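PDB 4CZW: PAN2-PAN3 deadenylation complex catalytic subunit pan2 from Neurospora crassa, which shortens mRNA poly(A) tails, releasing 5'-AMP, as the catalytic exonuclease subunit of the PAN2-PAN3 complex in cytoplasmic mRNA turnover. Local coordinates for residues 69-82 with 144-156. Residues are numbered along the deposited sequence; the frame is centred on the assembly and turned at random.
Sequences QHAATACLADPCLL and KISQDYKGTPPIS. With ZN (zinc ion), chain B.
A zinc site of three cysteines and one histidine in the ubiquitin-protease-like domain rests here against the end of helix 130-149 and the loop after it: His70, near the end of helix 61-71, meets Asp148 and Thr152. His70 NE2 binds zinc at 2.0 Å, Cys75 SG and Cys80 SG bind it too, and Cys83 completes the set. With CG anti to the backbone N (chi1 170°), the imidazole swings out from its helix to the metal; the Asp148 backbone carbonyl carbon lies over one of its faces, and Thr152 CG2 reaches CE1 obliquely at 3.6 Å. That methyl also lies beside Thr73 OG1 and Cys75 CB. Thr73 OG1 donates to His70 O at 2.6 Å, in the carbonyl plane, and accepts from Cys75 N in an ST turn, tying two zinc ligands together, while Thr73 CG2 packs against Ile155 CD1 at 3.8 Å. A valine at Thr73 would probably leave His70 O short of one donor and Cys75 N without its acceptor, letting the turn between the two ligands shift. Farther along, Ile155 N donates an almost straight bond to Gln69 O (3.1 Å, 174°), and Ile155 CG1 packs on Ala72 CB. Beyond the metal, Leu82 puts CD1 on Ile145 CB (3.7 Å) and CD2 beside Tyr149 CB, the Leu82 and Ile145 side chains crossing at about a right angle. A water joins Asp148 OD2 to Leu81 N at the start of helix 81-94. Zinc thus ties the end of helix 61-71 to the start of helix 81-94, and the side-chain packing sets both against helix 130-149, whose Tyr149 packs on helix 172-180; Cys75 O and Ala77 O receive Lys530 of helix 529-541, linking this loop to the exonuclease domain.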
ATOM      1  N   GLN A  69       2.146  -3.210 -11.818  1.00 52.27           N
ATOM      2  CA  GLN A  69       2.114  -3.107 -13.274  1.00 45.90           C
ATOM      3  C   GLN A  69       1.526  -1.770 -13.714  1.00 43.07           C
ATOM      4  O   GLN A  69       1.839  -1.274 -14.794  1.00 49.09           O
ATOM      5  CB  GLN A  69       1.312  -4.259 -13.886  1.00 39.05           C
ATOM      6  CG  GLN A  69       1.885  -5.646 -13.626  1.00 40.97           C
ATOM      7  CD  GLN A  69       3.203  -5.889 -14.332  1.00 48.55           C
ATOM      8  OE1 GLN A  69       3.552  -5.191 -15.283  1.00 50.88           O
ATOM      9  NE2 GLN A  69       3.946  -6.889 -13.868  1.00 46.46           N
ATOM     10  N   HIS A  70       0.673  -1.193 -12.872  1.00 45.28           N
ATOM     11  CA  HIS A  70       0.078   0.106 -13.169  1.00 49.30           C
ATOM     12  C   HIS A  70       0.966   1.258 -12.713  1.00 50.19           C
ATOM     13  O   HIS A  70       1.158   2.230 -13.442  1.00 46.61           O
ATOM     14  CB  HIS A  70      -1.297   0.237 -12.514  1.00 35.89           C
ATOM     15  CG  HIS A  70      -1.863   1.621 -12.585  1.00 40.59           C
ATOM     16  ND1 HIS A  70      -2.375   2.156 -13.747  1.00 42.91           N
ATOM     17  CD2 HIS A  70      -1.978   2.588 -11.645  1.00 46.41           C
ATOM     18  CE1 HIS A  70      -2.791   3.388 -13.517  1.00 39.14           C
ATOM     19  NE2 HIS A  70      -2.561   3.675 -12.248  1.00 41.92           N
ATOM     20  N   ALA A  71       1.497   1.147 -11.499  1.00 43.92           N
ATOM     21  CA  ALA A  71       2.339   2.191 -10.926  1.00 48.08           C
ATOM     22  C   ALA A  71       3.601   2.417 -11.754  1.00 44.63           C
ATOM     23  O   ALA A  71       4.164   3.512 -11.760  1.00 47.24           O
ATOM     24  CB  ALA A  71       2.704   1.845  -9.492  1.00 44.82           C
ATOM     25  N   ALA A  72       4.036   1.378 -12.458  1.00 34.58           N
ATOM     26  CA  ALA A  72       5.254   1.444 -13.255  1.00 40.60           C
ATOM     27  C   ALA A  72       5.032   2.125 -14.605  1.00 52.81           C
ATOM     28  O   ALA A  72       5.973   2.301 -15.378  1.00 50.49           O
ATOM     29  CB  ALA A  72       5.819   0.047 -13.459  1.00 38.87           C
ATOM     30  N   THR A  73       3.789   2.504 -14.887  1.00 49.03           N
ATOM     31  CA  THR A  73       3.469   3.176 -16.142  1.00 50.19           C
ATOM     32  C   THR A  73       3.728   4.674 -16.037  1.00 49.93           C
ATOM     33  O   THR A  73       4.277   5.151 -15.044  1.00 50.95           O
ATOM     34  CB  THR A  73       2.002   2.947 -16.559  1.00 53.07           C
ATOM     35  OG1 THR A  73       1.129   3.632 -15.652  1.00 41.86           O
ATOM     36  CG2 THR A  73       1.672   1.462 -16.563  1.00 53.14           C
ATOM     37  N   ALA A  74       3.325   5.412 -17.065  1.00 45.48           N
ATOM     38  CA  ALA A  74       3.542   6.852 -17.108  1.00 41.77           C
ATOM     39  C   ALA A  74       2.381   7.615 -16.481  1.00 45.43           C
ATOM     40  O   ALA A  74       2.249   8.823 -16.677  1.00 48.32           O
ATOM     41  CB  ALA A  74       3.757   7.311 -18.542  1.00 40.00           C
ATOM     42  N   CYS A  75       1.548   6.902 -15.726  1.00 52.89           N
ATOM     43  CA  CYS A  75       0.365   7.481 -15.096  1.00 44.88           C
ATOM     44  C   CYS A  75       0.706   8.694 -14.236  1.00 46.23           C
ATOM     45  O   CYS A  75       1.463   8.591 -13.271  1.00 54.20           O
ATOM     46  CB  CYS A  75      -0.353   6.427 -14.248  1.00 42.53           C
ATOM     47  SG  CYS A  75      -1.791   7.038 -13.331  1.00 43.89           S
ATOM     48  N   LEU A  76       0.148   9.843 -14.603  1.00 50.42           N
ATOM     49  CA  LEU A  76       0.370  11.078 -13.860  1.00 48.93           C
ATOM     50  C   LEU A  76      -0.900  11.524 -13.144  1.00 47.92           C
ATOM     51  O   LEU A  76      -1.032  12.685 -12.759  1.00 48.68           O
ATOM     52  CB  LEU A  76       0.863  12.187 -14.792  1.00 47.52           C
ATOM     53  CG  LEU A  76       2.259  12.006 -15.390  1.00 54.59           C
ATOM     54  CD1 LEU A  76       2.606  13.173 -16.300  1.00 52.52           C
ATOM     55  CD2 LEU A  76       3.295  11.855 -14.288  1.00 41.75           C
ATOM     56  N   ALA A  77      -1.832  10.593 -12.972  1.00 47.56           N
ATOM     57  CA  ALA A  77      -3.074  10.881 -12.269  1.00 45.06           C
ATOM     58  C   ALA A  77      -2.808  11.102 -10.786  1.00 50.52           C
ATOM     59  O   ALA A  77      -2.072  10.342 -10.157  1.00 48.99           O
ATOM     60  CB  ALA A  77      -4.075   9.756 -12.471  1.00 32.42           C
ATOM     61  N   ASP A  78      -3.407  12.150 -10.233  1.00 51.25           N
ATOM     62  CA  ASP A  78      -3.244  12.474  -8.822  1.00 48.66           C
ATOM     63  C   ASP A  78      -4.471  13.231  -8.325  1.00 49.42           C
ATOM     64  O   ASP A  78      -4.747  14.336  -8.791  1.00 67.42           O
ATOM     65  CB  ASP A  78      -1.972  13.297  -8.602  1.00 54.59           C
ATOM     66  CG  ASP A  78      -1.660  13.512  -7.133  1.00 56.59           C
ATOM     67  OD1 ASP A  78      -2.025  12.646  -6.310  1.00 67.26           O
ATOM     68  OD2 ASP A  78      -1.040  14.543  -6.800  1.00 54.53           O
ATOM     69  N   PRO A  79      -5.213  12.643  -7.370  1.00 54.99           N
ATOM     70  CA  PRO A  79      -4.930  11.370  -6.693  1.00 45.83           C
ATOM     71  C   PRO A  79      -5.210  10.130  -7.543  1.00 49.65           C
ATOM     72  O   PRO A  79      -6.072  10.150  -8.421  1.00 58.50           O
ATOM     73  CB  PRO A  79      -5.865  11.409  -5.482  1.00 48.97           C
ATOM     74  CG  PRO A  79      -7.016  12.225  -5.943  1.00 48.23           C
ATOM     75  CD  PRO A  79      -6.428  13.284  -6.835  1.00 49.22           C
ATOM     76  N   CYS A  80      -4.466   9.063  -7.265  1.00 46.62           N
ATOM     77  CA  CYS A  80      -4.617   7.787  -7.952  1.00 40.58           C
ATOM     78  C   CYS A  80      -4.273   6.659  -6.988  1.00 48.45           C
ATOM     79  O   CYS A  80      -3.101   6.340  -6.788  1.00 48.81           O
ATOM     80  CB  CYS A  80      -3.722   7.732  -9.192  1.00 44.20           C
ATOM     81  SG  CYS A  80      -3.792   6.188 -10.121  1.00 44.97           S
ATOM     82  N   LEU A  81      -5.302   6.064  -6.393  1.00 42.81           N
ATOM     83  CA  LEU A  81      -5.124   5.100  -5.310  1.00 37.56           C
ATOM     84  C   LEU A  81      -4.376   3.837  -5.730  1.00 40.29           C
ATOM     85  O   LEU A  81      -3.696   3.218  -4.913  1.00 45.94           O
ATOM     86  CB  LEU A  81      -6.484   4.720  -4.721  1.00 40.42           C
ATOM     87  CG  LEU A  81      -7.260   5.866  -4.069  1.00 42.67           C
ATOM     88  CD1 LEU A  81      -8.574   5.370  -3.486  1.00 41.79           C
ATOM     89  CD2 LEU A  81      -6.415   6.547  -3.002  1.00 36.13           C
ATOM     90  N   LEU A  82      -4.501   3.455  -6.996  1.00 39.39           N
ATOM     91  CA  LEU A  82      -3.816   2.264  -7.487  1.00 37.71           C
ATOM     92  C   LEU A  82      -2.310   2.494  -7.553  1.00 48.13           C
ATOM     93  O   LEU A  82      -1.523   1.603  -7.235  1.00 43.68           O
ATOM     94  CB  LEU A  82      -4.353   1.852  -8.857  1.00 39.10           C
ATOM     95  CG  LEU A  82      -3.809   0.526  -9.392  1.00 41.45           C
ATOM     96  CD1 LEU A  82      -3.993  -0.578  -8.364  1.00 45.50           C
ATOM     97  CD2 LEU A  82      -4.486   0.156 -10.699  1.00 40.52           C
ATOM     98  N   LYS A 144     -12.287   1.681  -7.165  1.00 50.13           N
ATOM     99  CA  LYS A 144     -11.416   2.738  -7.663  1.00 50.95           C
ATOM    100  C   LYS A 144     -10.235   2.195  -8.463  1.00 49.41           C
ATOM    101  O   LYS A 144      -9.924   2.704  -9.538  1.00 53.68           O
ATOM    102  CB  LYS A 144     -10.909   3.598  -6.502  1.00 45.48           C
ATOM    103  CG  LYS A 144     -11.947   4.567  -5.961  1.00 51.18           C
ATOM    104  CD  LYS A 144     -12.376   5.557  -7.032  1.00 52.40           C
ATOM    105  CE  LYS A 144     -13.427   6.526  -6.517  1.00 75.50           C
ATOM    106  NZ  LYS A 144     -13.860   7.477  -7.579  1.00 71.95           N
ATOM    107  N   ILE A 145      -9.580   1.163  -7.943  1.00 45.79           N
ATOM    108  CA  ILE A 145      -8.409   0.608  -8.611  1.00 50.56           C
ATOM    109  C   ILE A 145      -8.795  -0.149  -9.877  1.00 47.30           C
ATOM    110  O   ILE A 145      -7.958  -0.381 -10.748  1.00 49.77           O
ATOM    111  CB  ILE A 145      -7.610  -0.329  -7.681  1.00 48.66           C
ATOM    112  CG1 ILE A 145      -8.383  -1.624  -7.418  1.00 45.13           C
ATOM    113  CG2 ILE A 145      -7.268   0.379  -6.380  1.00 51.51           C
ATOM    114  CD1 ILE A 145      -7.625  -2.625  -6.576  1.00 45.30           C
ATOM    115  N   SER A 146     -10.064  -0.531  -9.977  1.00 51.87           N
ATOM    116  CA  SER A 146     -10.555  -1.226 -11.160  1.00 56.35           C
ATOM    117  C   SER A 146     -10.596  -0.282 -12.356  1.00 56.44           C
ATOM    118  O   SER A 146     -10.246  -0.664 -13.473  1.00 54.09           O
ATOM    119  CB  SER A 146     -11.943  -1.817 -10.903  1.00 59.25           C
ATOM    120  OG  SER A 146     -12.376  -2.600 -12.003  1.00 71.11           O
ATOM    121  N   GLN A 147     -11.021   0.954 -12.114  1.00 49.11           N
ATOM    122  CA  GLN A 147     -11.095   1.952 -13.173  1.00 56.42           C
ATOM    123  C   GLN A 147      -9.751   2.656 -13.352  1.00 60.15           C
ATOM    124  O   GLN A 147      -9.468   3.208 -14.415  1.00 69.83           O
ATOM    125  CB  GLN A 147     -12.204   2.969 -12.881  1.00 58.29           C
ATOM    126  CG  GLN A 147     -11.948   3.856 -11.675  1.00 68.53           C
ATOM    127  CD  GLN A 147     -13.157   4.693 -11.301  1.00 85.37           C
ATOM    128  OE1 GLN A 147     -14.269   4.177 -11.182  1.00 88.64           O
ATOM    129  NE2 GLN A 147     -12.946   5.992 -11.121  1.00 88.29           N
ATOM    130  N   ASP A 148      -8.926   2.631 -12.309  1.00 56.47           N
ATOM    131  CA  ASP A 148      -7.569   3.161 -12.397  1.00 52.86           C
ATOM    132  C   ASP A 148      -6.709   2.265 -13.280  1.00 55.35           C
ATOM    133  O   ASP A 148      -5.841   2.741 -14.013  1.00 59.76           O
ATOM    134  CB  ASP A 148      -6.936   3.286 -11.008  1.00 45.72           C
ATOM    135  CG  ASP A 148      -7.467   4.472 -10.226  1.00 48.62           C
ATOM    136  OD1 ASP A 148      -7.997   5.412 -10.854  1.00 59.93           O
ATOM    137  OD2 ASP A 148      -7.343   4.466  -8.982  1.00 35.87           O
ATOM    138  N   TYR A 149      -6.962   0.964 -13.203  1.00 50.49           N
ATOM    139  CA  TYR A 149      -6.186  -0.023 -13.943  1.00 48.78           C
ATOM    140  C   TYR A 149      -6.412   0.084 -15.446  1.00 54.62           C
ATOM    141  O   TYR A 149      -5.501  -0.161 -16.237  1.00 59.38           O
ATOM    142  CB  TYR A 149      -6.534  -1.432 -13.456  1.00 43.03           C
ATOM    143  CG  TYR A 149      -5.746  -2.537 -14.122  1.00 50.06           C
ATOM    144  CD1 TYR A 149      -4.487  -2.896 -13.656  1.00 45.57           C
ATOM    145  CD2 TYR A 149      -6.264  -3.229 -15.209  1.00 51.72           C
ATOM    146  CE1 TYR A 149      -3.765  -3.910 -14.260  1.00 46.06           C
ATOM    147  CE2 TYR A 149      -5.550  -4.242 -15.819  1.00 59.36           C
ATOM    148  CZ  TYR A 149      -4.301  -4.579 -15.340  1.00 41.53           C
ATOM    149  OH  TYR A 149      -3.587  -5.589 -15.944  1.00 49.46           O
ATOM    150  N   LYS A 150      -7.627   0.453 -15.836  1.00 58.97           N
ATOM    151  CA  LYS A 150      -7.986   0.528 -17.248  1.00 65.56           C
ATOM    152  C   LYS A 150      -7.750   1.921 -17.825  1.00 63.23           C
ATOM    153  O   LYS A 150      -7.923   2.139 -19.024  1.00 66.17           O
ATOM    154  CB  LYS A 150      -9.447   0.121 -17.446  1.00 64.23           C
ATOM    155  CG  LYS A 150     -10.440   0.992 -16.694  1.00 63.35           C
ATOM    156  CD  LYS A 150     -11.858   0.465 -16.838  1.00 65.67           C
ATOM    157  CE  LYS A 150     -11.978  -0.952 -16.299  1.00 69.00           C
ATOM    158  NZ  LYS A 150     -13.368  -1.474 -16.408  1.00 90.90           N
ATOM    159  N   GLY A 151      -7.354   2.858 -16.969  1.00 63.78           N
ATOM    160  CA  GLY A 151      -7.086   4.219 -17.398  1.00 64.08           C
ATOM    161  C   GLY A 151      -5.921   4.294 -18.366  1.00 60.09           C
ATOM    162  O   GLY A 151      -5.976   5.005 -19.370  1.00 72.07           O
ATOM    163  N   THR A 152      -4.862   3.554 -18.057  1.00 56.03           N
ATOM    164  CA  THR A 152      -3.691   3.478 -18.921  1.00 60.56           C
ATOM    165  C   THR A 152      -3.186   2.038 -18.978  1.00 57.81           C
ATOM    166  O   THR A 152      -3.202   1.334 -17.968  1.00 61.21           O
ATOM    167  CB  THR A 152      -2.564   4.418 -18.437  1.00 54.92           C
ATOM    168  OG1 THR A 152      -1.372   4.179 -19.197  1.00 64.19           O
ATOM    169  CG2 THR A 152      -2.271   4.193 -16.961  1.00 61.10           C
ATOM    170  N   PRO A 153      -2.755   1.589 -20.170  1.00 47.37           N
ATOM    171  CA  PRO A 153      -2.273   0.215 -20.363  1.00 51.67           C
ATOM    172  C   PRO A 153      -1.140  -0.156 -19.411  1.00 48.62           C
ATOM    173  O   PRO A 153      -0.118   0.527 -19.384  1.00 57.86           O
ATOM    174  CB  PRO A 153      -1.779   0.220 -21.813  1.00 47.17           C
ATOM    175  CG  PRO A 153      -2.575   1.287 -22.474  1.00 39.90           C
ATOM    176  CD  PRO A 153      -2.766   2.350 -21.431  1.00 45.81           C
ATOM    177  N   PRO A 154      -1.326  -1.233 -18.633  1.00 51.01           N
ATOM    178  CA  PRO A 154      -0.300  -1.704 -17.696  1.00 50.97           C
ATOM    179  C   PRO A 154       0.959  -2.168 -18.419  1.00 54.25           C
ATOM    180  O   PRO A 154       0.901  -2.480 -19.609  1.00 55.97           O
ATOM    181  CB  PRO A 154      -0.987  -2.870 -16.979  1.00 45.51           C
ATOM    182  CG  PRO A 154      -2.031  -3.336 -17.933  1.00 47.24           C
ATOM    183  CD  PRO A 154      -2.518  -2.099 -18.625  1.00 54.38           C
ATOM    184  N   ILE A 155       2.078  -2.207 -17.703  1.00 50.00           N
ATOM    185  CA  ILE A 155       3.355  -2.601 -18.286  1.00 52.01           C
ATOM    186  C   ILE A 155       3.302  -4.023 -18.836  1.00 52.48           C
ATOM    187  O   ILE A 155       3.833  -4.303 -19.912  1.00 61.78           O
ATOM    188  CB  ILE A 155       4.499  -2.496 -17.256  1.00 46.79           C
ATOM    189  CG1 ILE A 155       4.618  -1.061 -16.739  1.00 46.64           C
ATOM    190  CG2 ILE A 155       5.817  -2.943 -17.866  1.00 42.33           C
ATOM    191  CD1 ILE A 155       4.972  -0.054 -17.812  1.00 38.85           C
ATOM    192  N   SER A 156       2.645  -4.917 -18.104  1.00 52.91           N
ATOM    193  CA  SER A 156       2.569  -6.311 -18.519  1.00 54.86           C
ATOM    194  C   SER A 156       1.342  -7.029 -17.964  1.00 54.85           C
ATOM    195  O   SER A 156       1.014  -6.910 -16.783  1.00 51.98           O
ATOM    196  CB  SER A 156       3.834  -7.055 -18.091  1.00 49.33           C
ATOM    197  OG  SER A 156       3.787  -8.414 -18.488  1.00 56.53           O
TER
HETATM  198 ZN    ZN B3094      -2.128   5.542 -11.564  1.00 47.14          ZN
HETATM  199  O   HOH W   1      -8.142   6.535  -7.785  1.00 43.04           O